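Local coordinates for protein CofB (Escherichia coli, PDB 5AX6) that serves as the minor pilin subunit of the CFA/III type IVb pilus of enterotoxigenic bacteria, forms a homotrimer and probably takes part in pilus assembly, at residues 4-18 and 161-175. Numbering follows the deposited sequence. Where two conformers were deposited one is given.
Sequences EARRQIVSNALISEI and NYVSSLEKAAEQHSI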
ATOM      1  N   GLU A   4     -35.986  26.595   1.784  1.00 58.46           N
ATOM      2  CA  GLU A   4     -34.880  25.800   2.302  1.00 61.75           C
ATOM      3  C   GLU A   4     -33.659  25.888   1.400  1.00 64.08           C
ATOM      4  O   GLU A   4     -32.534  26.074   1.878  1.00 54.36           O
ATOM      5  CB  GLU A   4     -35.296  24.334   2.464  1.00 61.39           C
ATOM      6  CG  GLU A   4     -34.150  23.382   2.826  1.00 77.47           C
ATOM      7  CD  GLU A   4     -33.420  22.815   1.608  1.00 85.21           C
ATOM      8  OE1 GLU A   4     -33.808  23.146   0.465  1.00 86.93           O
ATOM      9  OE2 GLU A   4     -32.458  22.035   1.795  1.00 82.90           O
ATOM     10  N   ALA A   5     -33.887  25.732   0.098  1.00 60.08           N
ATOM     11  CA  ALA A   5     -32.810  25.740  -0.885  1.00 59.31           C
ATOM     12  C   ALA A   5     -31.978  27.014  -0.780  1.00 52.68           C
ATOM     13  O   ALA A   5     -30.751  26.963  -0.814  1.00 49.89           O
ATOM     14  CB  ALA A   5     -33.375  25.587  -2.286  1.00 57.59           C
ATOM     15  N   ARG A   6     -32.655  28.151  -0.651  1.00 51.70           N
ATOM     16  CA  ARG A   6     -31.984  29.435  -0.487  1.00 54.41           C
ATOM     17  C   ARG A   6     -31.180  29.473   0.814  1.00 54.89           C
ATOM     18  O   ARG A   6     -30.006  29.856   0.826  1.00 43.17           O
ATOM     19  CB  ARG A   6     -33.000  30.578  -0.506  1.00 57.93           C
ATOM     20  CG  ARG A   6     -32.461  31.896   0.047  1.00 61.45           C
ATOM     21  CD  ARG A   6     -33.577  32.911   0.286  1.00 73.50           C
ATOM     22  NE  ARG A   6     -34.549  32.459   1.284  1.00 81.62           N
ATOM     23  CZ  ARG A   6     -34.496  32.761   2.580  1.00 76.11           C
ATOM     24  NH1 ARG A   6     -33.509  33.516   3.048  1.00 76.48           N
ATOM     25  NH2 ARG A   6     -35.428  32.304   3.408  1.00 70.48           N
ATOM     26  N   ARG A   7     -31.823  29.078   1.909  1.00 51.65           N
ATOM     27  CA  ARG A   7     -31.167  29.071   3.208  1.00 48.47           C
ATOM     28  C   ARG A   7     -29.991  28.103   3.234  1.00 40.49           C
ATOM     29  O   ARG A   7     -28.995  28.354   3.912  1.00 35.23           O
ATOM     30  CB  ARG A   7     -32.163  28.723   4.318  1.00 50.46           C
ATOM     31  CG  ARG A   7     -33.093  29.867   4.698  1.00 50.29           C
ATOM     32  CD  ARG A   7     -33.791  29.599   6.029  1.00 53.18           C
ATOM     33  NE  ARG A   7     -34.531  28.341   6.010  1.00 59.67           N
ATOM     34  CZ  ARG A   7     -35.815  28.235   5.686  1.00 62.10           C
ATOM     35  NH1 ARG A   7     -36.513  29.318   5.364  1.00 60.40           N
ATOM     36  NH2 ARG A   7     -36.400  27.046   5.691  1.00 56.74           N
ATOM     37  N   GLN A   8     -30.093  27.004   2.494  1.00 34.87           N
ATOM     38  CA  GLN A   8     -28.997  26.049   2.475  1.00 40.71           C
ATOM     39  C   GLN A   8     -27.773  26.639   1.787  1.00 41.48           C
ATOM     40  O   GLN A   8     -26.637  26.362   2.176  1.00 35.51           O
ATOM     41  CB  GLN A   8     -29.396  24.749   1.785  1.00 42.93           C
ATOM     42  CG  GLN A   8     -28.395  23.630   2.029  1.00 40.37           C
ATOM     43  CD  GLN A   8     -28.262  23.292   3.514  1.00 50.54           C
ATOM     44  OE1 GLN A   8     -29.231  22.888   4.160  1.00 53.13           O
ATOM     45  NE2 GLN A   8     -27.062  23.469   4.063  1.00 45.79           N
ATOM     46  N   ILE A   9     -27.998  27.454   0.765  1.00 35.45           N
ATOM     47  CA  ILE A   9     -26.882  28.025   0.031  1.00 33.35           C
ATOM     48  C   ILE A   9     -26.159  29.060   0.888  1.00 32.25           C
ATOM     49  O   ILE A   9     -24.932  29.096   0.914  1.00 31.16           O
ATOM     50  CB  ILE A   9     -27.344  28.655  -1.297  1.00 44.42           C
ATOM     51  CG1 ILE A   9     -27.705  27.548  -2.291  1.00 36.62           C
ATOM     52  CG2 ILE A   9     -26.253  29.547  -1.878  1.00 39.59           C
ATOM     53  CD1 ILE A   9     -28.382  28.049  -3.552  1.00 48.24           C
ATOM     54  N   VAL A  10     -26.925  29.897   1.584  1.00 33.57           N
ATOM     55  CA  VAL A  10     -26.357  30.834   2.550  1.00 31.26           C
ATOM     56  C   VAL A  10     -25.576  30.081   3.630  1.00 33.26           C
ATOM     57  O   VAL A  10     -24.434  30.432   3.948  1.00 28.42           O
ATOM     58  CB  VAL A  10     -27.454  31.683   3.215  1.00 34.69           C
ATOM     59  CG1 VAL A  10     -26.882  32.496   4.372  1.00 30.96           C
ATOM     60  CG2 VAL A  10     -28.120  32.592   2.183  1.00 38.08           C
ATOM     61  N   SER A  11     -26.195  29.039   4.181  1.00 28.54           N
ATOM     62  CA  SER A  11     -25.568  28.255   5.244  1.00 28.89           C
ATOM     63  C   SER A  11     -24.278  27.582   4.782  1.00 30.03           C
ATOM     64  O   SER A  11     -23.304  27.529   5.529  1.00 25.80           O
ATOM     65  CB  SER A  11     -26.548  27.208   5.784  1.00 28.58           C
ATOM     66  OG  SER A  11     -27.642  27.849   6.421  1.00 31.69           O
ATOM     67  N   ASN A  12     -24.263  27.059   3.559  1.00 25.84           N
ATOM     68  CA  ASN A  12     -23.039  26.467   3.036  1.00 24.94           C
ATOM     69  C   ASN A  12     -21.904  27.485   2.951  1.00 20.07           C
ATOM     70  O   ASN A  12     -20.748  27.161   3.236  1.00 24.42           O
ATOM     71  CB  ASN A  12     -23.262  25.844   1.653  1.00 30.35           C
ATOM     72  CG  ASN A  12     -24.068  24.564   1.708  1.00 39.08           C
ATOM     73  OD1 ASN A  12     -24.204  23.939   2.762  1.00 34.81           O
ATOM     74  ND2 ASN A  12     -24.604  24.160   0.561  1.00 37.36           N
ATOM     75  N   ALA A  13     -22.228  28.705   2.546  1.00 23.86           N
ATOM     76  CA  ALA A  13     -21.213  29.746   2.423  1.00 29.07           C
ATOM     77  C   ALA A  13     -20.734  30.204   3.809  1.00 24.66           C
ATOM     78  O   ALA A  13     -19.538  30.419   4.029  1.00 22.36           O
ATOM     79  CB  ALA A  13     -21.755  30.921   1.634  1.00 26.22           C
ATOM     80  N   LEU A  14     -21.675  30.361   4.732  1.00 24.52           N
ATOM     81  CA  LEU A  14     -21.336  30.708   6.110  1.00 25.36           C
ATOM     82  C   LEU A  14     -20.402  29.665   6.736  1.00 25.71           C
ATOM     83  O   LEU A  14     -19.385  30.012   7.345  1.00 23.19           O
ATOM     84  CB  LEU A  14     -22.608  30.857   6.946  1.00 26.56           C
ATOM     85  CG  LEU A  14     -23.390  32.148   6.698  1.00 26.96           C
ATOM     86  CD1 LEU A  14     -24.783  32.074   7.330  1.00 26.48           C
ATOM     87  CD2 LEU A  14     -22.618  33.372   7.224  1.00 25.04           C
ATOM     88  N   ILE A  15     -20.747  28.391   6.587  1.00 22.61           N
ATOM     89  CA  ILE A  15     -19.918  27.320   7.127  1.00 20.56           C
ATOM     90  C   ILE A  15     -18.536  27.276   6.470  1.00 20.56           C
ATOM     91  O   ILE A  15     -17.538  26.969   7.122  1.00 21.12           O
ATOM     92  CB  ILE A  15     -20.595  25.953   6.957  1.00 23.40           C
ATOM     93  CG1 ILE A  15     -21.748  25.807   7.947  1.00 31.22           C
ATOM     94  CG2 ILE A  15     -19.585  24.822   7.113  1.00 24.07           C
ATOM     95  CD1 ILE A  15     -21.532  26.529   9.251  1.00 34.97           C
ATOM     96  N   SER A  16     -18.463  27.581   5.181  1.00 20.31           N
ATOM     97  CA  SER A  16     -17.166  27.593   4.515  0.60 23.95           C
ATOM     98  C   SER A  16     -16.258  28.663   5.104  1.00 20.23           C
ATOM     99  O   SER A  16     -15.064  28.418   5.311  1.00 20.04           O
ATOM    100  CB  SER A  16     -17.307  27.821   3.014  0.60 25.54           C
ATOM    101  OG  SER A  16     -16.035  27.705   2.399  0.60 28.89           O
ATOM    102  N   GLU A  17     -16.819  29.839   5.362  1.00 20.84           N
ATOM    103  CA  GLU A  17     -16.084  30.935   5.981  1.00 16.66           C
ATOM    104  C   GLU A  17     -15.614  30.510   7.368  1.00 20.61           C
ATOM    105  O   GLU A  17     -14.443  30.649   7.720  1.00 17.87           O
ATOM    106  CB  GLU A  17     -16.958  32.194   6.088  1.00 18.98           C
ATOM    107  CG  GLU A  17     -17.383  32.817   4.759  1.00 22.87           C
ATOM    108  CD  GLU A  17     -16.302  33.689   4.132  1.00 28.02           C
ATOM    109  OE1 GLU A  17     -16.245  34.904   4.448  1.00 25.84           O
ATOM    110  OE2 GLU A  17     -15.515  33.164   3.311  1.00 23.85           O
ATOM    111  N   ILE A  18     -16.553  29.998   8.151  1.00 19.74           N
ATOM    112  CA  ILE A  18     -16.276  29.552   9.518  1.00 18.89           C
ATOM    113  C   ILE A  18     -15.179  28.487   9.549  1.00 16.34           C
ATOM    114  O   ILE A  18     -14.212  28.617  10.296  1.00 17.76           O
ATOM    115  CB  ILE A  18     -17.573  29.032  10.173  1.00 18.07           C
ATOM    116  CG1 ILE A  18     -18.476  30.221  10.542  1.00 18.94           C
ATOM    117  CG2 ILE A  18     -17.273  28.169  11.386  1.00 20.13           C
ATOM    118  CD1 ILE A  18     -19.913  29.816  10.846  1.00 23.66           C
ATOM    119  N   ASN A 161     -34.998  27.979  11.508  1.00 60.14           N
ATOM    120  CA  ASN A 161     -34.945  27.338  10.203  1.00 58.81           C
ATOM    121  C   ASN A 161     -33.493  27.265   9.754  1.00 50.98           C
ATOM    122  O   ASN A 161     -33.057  26.289   9.136  1.00 51.76           O
ATOM    123  CB  ASN A 161     -35.788  28.104   9.180  1.00 62.02           C
ATOM    124  CG  ASN A 161     -37.142  28.522   9.729  1.00 67.51           C
ATOM    125  OD1 ASN A 161     -37.720  27.841  10.578  1.00 70.28           O
ATOM    126  ND2 ASN A 161     -37.654  29.650   9.246  1.00 70.71           N
ATOM    127  N   TYR A 162     -32.744  28.309  10.098  1.00 49.13           N
ATOM    128  CA  TYR A 162     -31.348  28.419   9.705  1.00 40.60           C
ATOM    129  C   TYR A 162     -30.447  27.486  10.502  1.00 32.74           C
ATOM    130  O   TYR A 162     -29.442  27.006   9.983  1.00 38.86           O
ATOM    131  CB  TYR A 162     -30.871  29.862   9.857  1.00 42.79           C
ATOM    132  CG  TYR A 162     -30.931  30.641   8.571  1.00 41.95           C
ATOM    133  CD1 TYR A 162     -30.053  30.359   7.532  1.00 42.95           C
ATOM    134  CD2 TYR A 162     -31.861  31.656   8.392  1.00 43.68           C
ATOM    135  CE1 TYR A 162     -30.099  31.067   6.345  1.00 44.52           C
ATOM    136  CE2 TYR A 162     -31.917  32.371   7.209  1.00 44.12           C
ATOM    137  CZ  TYR A 162     -31.032  32.071   6.186  1.00 53.78           C
ATOM    138  OH  TYR A 162     -31.076  32.774   5.005  1.00 57.43           O
ATOM    139  N   VAL A 163     -30.798  27.225  11.756  1.00 32.33           N
ATOM    140  CA  VAL A 163     -29.979  26.343  12.579  1.00 36.35           C
ATOM    141  C   VAL A 163     -29.906  24.949  11.967  1.00 34.49           C
ATOM    142  O   VAL A 163     -28.854  24.308  11.959  1.00 29.68           O
ATOM    143  CB  VAL A 163     -30.510  26.246  14.019  1.00 36.23           C
ATOM    144  CG1 VAL A 163     -29.849  25.082  14.741  1.00 38.70           C
ATOM    145  CG2 VAL A 163     -30.261  27.552  14.768  1.00 35.64           C
ATOM    146  N   SER A 164     -31.029  24.479  11.440  1.00 35.52           N
ATOM    147  CA  SER A 164     -31.063  23.170  10.808  1.00 36.29           C
ATOM    148  C   SER A 164     -30.183  23.140   9.557  1.00 35.06           C
ATOM    149  O   SER A 164     -29.451  22.175   9.328  1.00 31.95           O
ATOM    150  CB  SER A 164     -32.503  22.779  10.458  1.00 45.41           C
ATOM    151  OG  SER A 164     -32.566  21.429  10.035  1.00 59.68           O
ATOM    152  N   SER A 165     -30.239  24.194   8.748  1.00 33.74           N
ATOM    153  CA  SER A 165     -29.409  24.215   7.549  1.00 34.28           C
ATOM    154  C   SER A 165     -27.937  24.474   7.905  1.00 27.31           C
ATOM    155  O   SER A 165     -27.045  23.965   7.234  1.00 29.77           O
ATOM    156  CB  SER A 165     -29.924  25.247   6.535  1.00 36.29           C
ATOM    157  OG  SER A 165     -29.802  26.570   7.009  1.00 35.36           O
ATOM    158  N   LEU A 166     -27.682  25.253   8.956  1.00 26.24           N
ATOM    159  CA  LEU A 166     -26.308  25.443   9.429  1.00 29.44           C
ATOM    160  C   LEU A 166     -25.712  24.130   9.922  1.00 29.63           C
ATOM    161  O   LEU A 166     -24.559  23.808   9.630  1.00 26.79           O
ATOM    162  CB  LEU A 166     -26.255  26.495  10.538  1.00 22.85           C
ATOM    163  CG  LEU A 166     -26.460  27.937  10.069  1.00 25.54           C
ATOM    164  CD1 LEU A 166     -26.767  28.853  11.246  1.00 29.59           C
ATOM    165  CD2 LEU A 166     -25.243  28.440   9.282  1.00 28.79           C
ATOM    166  N   GLU A 167     -26.505  23.356  10.657  1.00 28.35           N
ATOM    167  CA  GLU A 167     -26.020  22.092  11.193  1.00 29.82           C
ATOM    168  C   GLU A 167     -25.759  21.097  10.068  1.00 31.58           C
ATOM    169  O   GLU A 167     -24.792  20.334  10.107  1.00 34.02           O
ATOM    170  CB  GLU A 167     -27.014  21.525  12.207  1.00 34.06           C
ATOM    171  CG  GLU A 167     -26.896  22.165  13.585  1.00 30.13           C
ATOM    172  CD  GLU A 167     -28.052  21.814  14.504  1.00 46.98           C
ATOM    173  OE1 GLU A 167     -29.072  21.286  14.010  1.00 44.60           O
ATOM    174  OE2 GLU A 167     -27.943  22.079  15.722  1.00 52.88           O
ATOM    175  N   LYS A 168     -26.626  21.119   9.064  1.00 33.39           N
ATOM    176  CA  LYS A 168     -26.448  20.293   7.876  1.00 32.53           C
ATOM    177  C   LYS A 168     -25.154  20.666   7.145  1.00 34.20           C
ATOM    178  O   LYS A 168     -24.367  19.799   6.764  1.00 38.36           O
ATOM    179  CB  LYS A 168     -27.662  20.436   6.956  1.00 36.91           C
ATOM    180  CG  LYS A 168     -27.496  19.791   5.591  1.00 49.94           C
ATOM    181  CD  LYS A 168     -28.830  19.711   4.865  1.00 52.94           C
ATOM    182  CE  LYS A 168     -28.649  19.357   3.397  1.00 65.98           C
ATOM    183  NZ  LYS A 168     -29.951  19.344   2.668  1.00 70.81           N
ATOM    184  N   ALA A 169     -24.922  21.961   6.966  1.00 32.51           N
ATOM    185  CA  ALA A 169     -23.709  22.406   6.294  1.00 31.37           C
ATOM    186  C   ALA A 169     -22.471  22.041   7.118  1.00 28.33           C
ATOM    187  O   ALA A 169     -21.430  21.660   6.570  1.00 26.54           O
ATOM    188  CB  ALA A 169     -23.770  23.894   6.039  1.00 27.47           C
ATOM    189  N   ALA A 170     -22.593  22.137   8.440  1.00 25.25           N
ATOM    190  CA  ALA A 170     -21.479  21.810   9.316  1.00 24.43           C
ATOM    191  C   ALA A 170     -21.117  20.332   9.198  1.00 28.59           C
ATOM    192  O   ALA A 170     -19.942  19.978   9.157  1.00 26.46           O
ATOM    193  CB  ALA A 170     -21.805  22.176  10.761  1.00 25.40           C
ATOM    194  N   GLU A 171     -22.114  19.459   9.135  1.00 29.80           N
ATOM    195  CA  GLU A 171     -21.796  18.039   9.107  1.00 31.28           C
ATOM    196  C   GLU A 171     -21.153  17.663   7.776  1.00 37.02           C
ATOM    197  O   GLU A 171     -20.407  16.695   7.700  1.00 37.87           O
ATOM    198  CB  GLU A 171     -23.035  17.179   9.380  1.00 40.88           C
ATOM    199  CG  GLU A 171     -24.330  17.669   8.765  1.00 47.31           C
ATOM    200  CD  GLU A 171     -25.474  16.673   8.944  1.00 56.09           C
ATOM    201  OE1 GLU A 171     -25.430  15.597   8.305  1.00 57.51           O
ATOM    202  OE2 GLU A 171     -26.407  16.962   9.726  1.00 46.82           O
ATOM    203  N   GLN A 172     -21.417  18.453   6.740  1.00 34.94           N
ATOM    204  CA  GLN A 172     -20.815  18.211   5.430  1.00 38.42           C
ATOM    205  C   GLN A 172     -19.373  18.709   5.364  1.00 38.91           C
ATOM    206  O   GLN A 172     -18.693  18.527   4.357  1.00 35.22           O
ATOM    207  CB  GLN A 172     -21.644  18.882   4.329  1.00 39.60           C
ATOM    208  CG  GLN A 172     -23.023  18.273   4.134  1.00 43.05           C
ATOM    209  CD  GLN A 172     -22.947  16.827   3.690  1.00 50.84           C
ATOM    210  OE1 GLN A 172     -22.277  16.504   2.706  1.00 47.10           O
ATOM    211  NE2 GLN A 172     -23.612  15.944   4.430  1.00 53.77           N
ATOM    212  N   HIS A 173     -18.910  19.331   6.444  1.00 30.57           N
ATOM    213  CA  HIS A 173     -17.618  19.996   6.437  1.00 26.80           C
ATOM    214  C   HIS A 173     -16.721  19.544   7.593  1.00 29.82           C
ATOM    215  O   HIS A 173     -15.698  20.161   7.878  1.00 30.92           O
ATOM    216  CB  HIS A 173     -17.830  21.511   6.493  1.00 30.04           C
ATOM    217  CG  HIS A 173     -16.833  22.295   5.701  1.00 31.73           C
ATOM    218  ND1 HIS A 173     -15.484  22.259   5.964  1.00 34.02           N
ATOM    219  CD2 HIS A 173     -17.000  23.145   4.661  1.00 31.99           C
ATOM    220  CE1 HIS A 173     -14.853  23.051   5.111  1.00 32.10           C
ATOM    221  NE2 HIS A 173     -15.748  23.599   4.312  1.00 29.34           N
ATOM    222  N   SER A 174     -17.112  18.466   8.259  1.00 26.29           N
ATOM    223  CA  SER A 174     -16.320  17.898   9.353  1.00 30.89           C
ATOM    224  C   SER A 174     -16.127  18.863  10.502  1.00 28.53           C
ATOM    225  O   SER A 174     -15.068  18.888  11.124  1.00 32.89           O
ATOM    226  CB  SER A 174     -14.944  17.445   8.850  1.00 35.33           C
ATOM    227  OG  SER A 174     -15.075  16.374   7.937  1.00 33.99           O
ATOM    228  N   ILE A 175     -17.134  19.678  10.773  1.00 25.12           N
ATOM    229  CA  ILE A 175     -17.076  20.525  11.953  1.00 23.54           C
ATOM    230  C   ILE A 175     -18.400  20.461  12.668  1.00 25.32           C
ATOM    231  O   ILE A 175     -19.400  20.020  12.108  1.00 26.02           O
ATOM    232  CB  ILE A 175     -16.753  21.986  11.616  1.00 23.86           C
ATOM    233  CG1 ILE A 175     -17.863  22.594  10.758  1.00 25.46           C
ATOM    234  CG2 ILE A 175     -15.401  22.093  10.935  1.00 35.92           C
ATOM    235  CD1 ILE A 175     -17.863  24.116  10.809  1.00 36.90           C
TER
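Ser11 and Leu166 form the closest CA pair, 5.1 Å apart, between helices 4-18 and 161-171, whose axes come within 8.4 Å and cross at -51°. The small side chains at the crossing are consistent with this spacing: Ser11 sits as a knob among Tyr162, Ser165, Leu166 and Ala169, and Ala169 in turn sits among Gln8, Ser11, Asn12 and Ile15. Ser11 OG and Ser165 OG share a hydrogen bond of 2.6 Å, either hydroxyl being a possible donor. Beside it, Gln8, bent at chi2 (61°), turns its amide back so that NE2 donates to Ser165 O at 3.2 Å and also to Asn12 OD1; Ser165 O thus takes Gln8 NE2 on one face of its carbonyl plane and Ala169 N on the other. In the pilin domain, the N-terminal helix 4-25 packs against the antiparallel sheet, as in other type IV pilins, and Leu14 from the first helix and Tyr162 from the second both touch Leu121 of strand 121-130. Arg7 lays its aliphatic chain over one face of the Tyr162 ring, CD standing 3.6 Å from the centroid in a CH-pi contact, while Ser11 OG meets the ring edge. Farther along both segments, Ile15 CG1 presses Ala169 CB at a tight 3.4 Å, and its CG2 reaches His173 CB and, at 4.1 Å, Ile175 CD1.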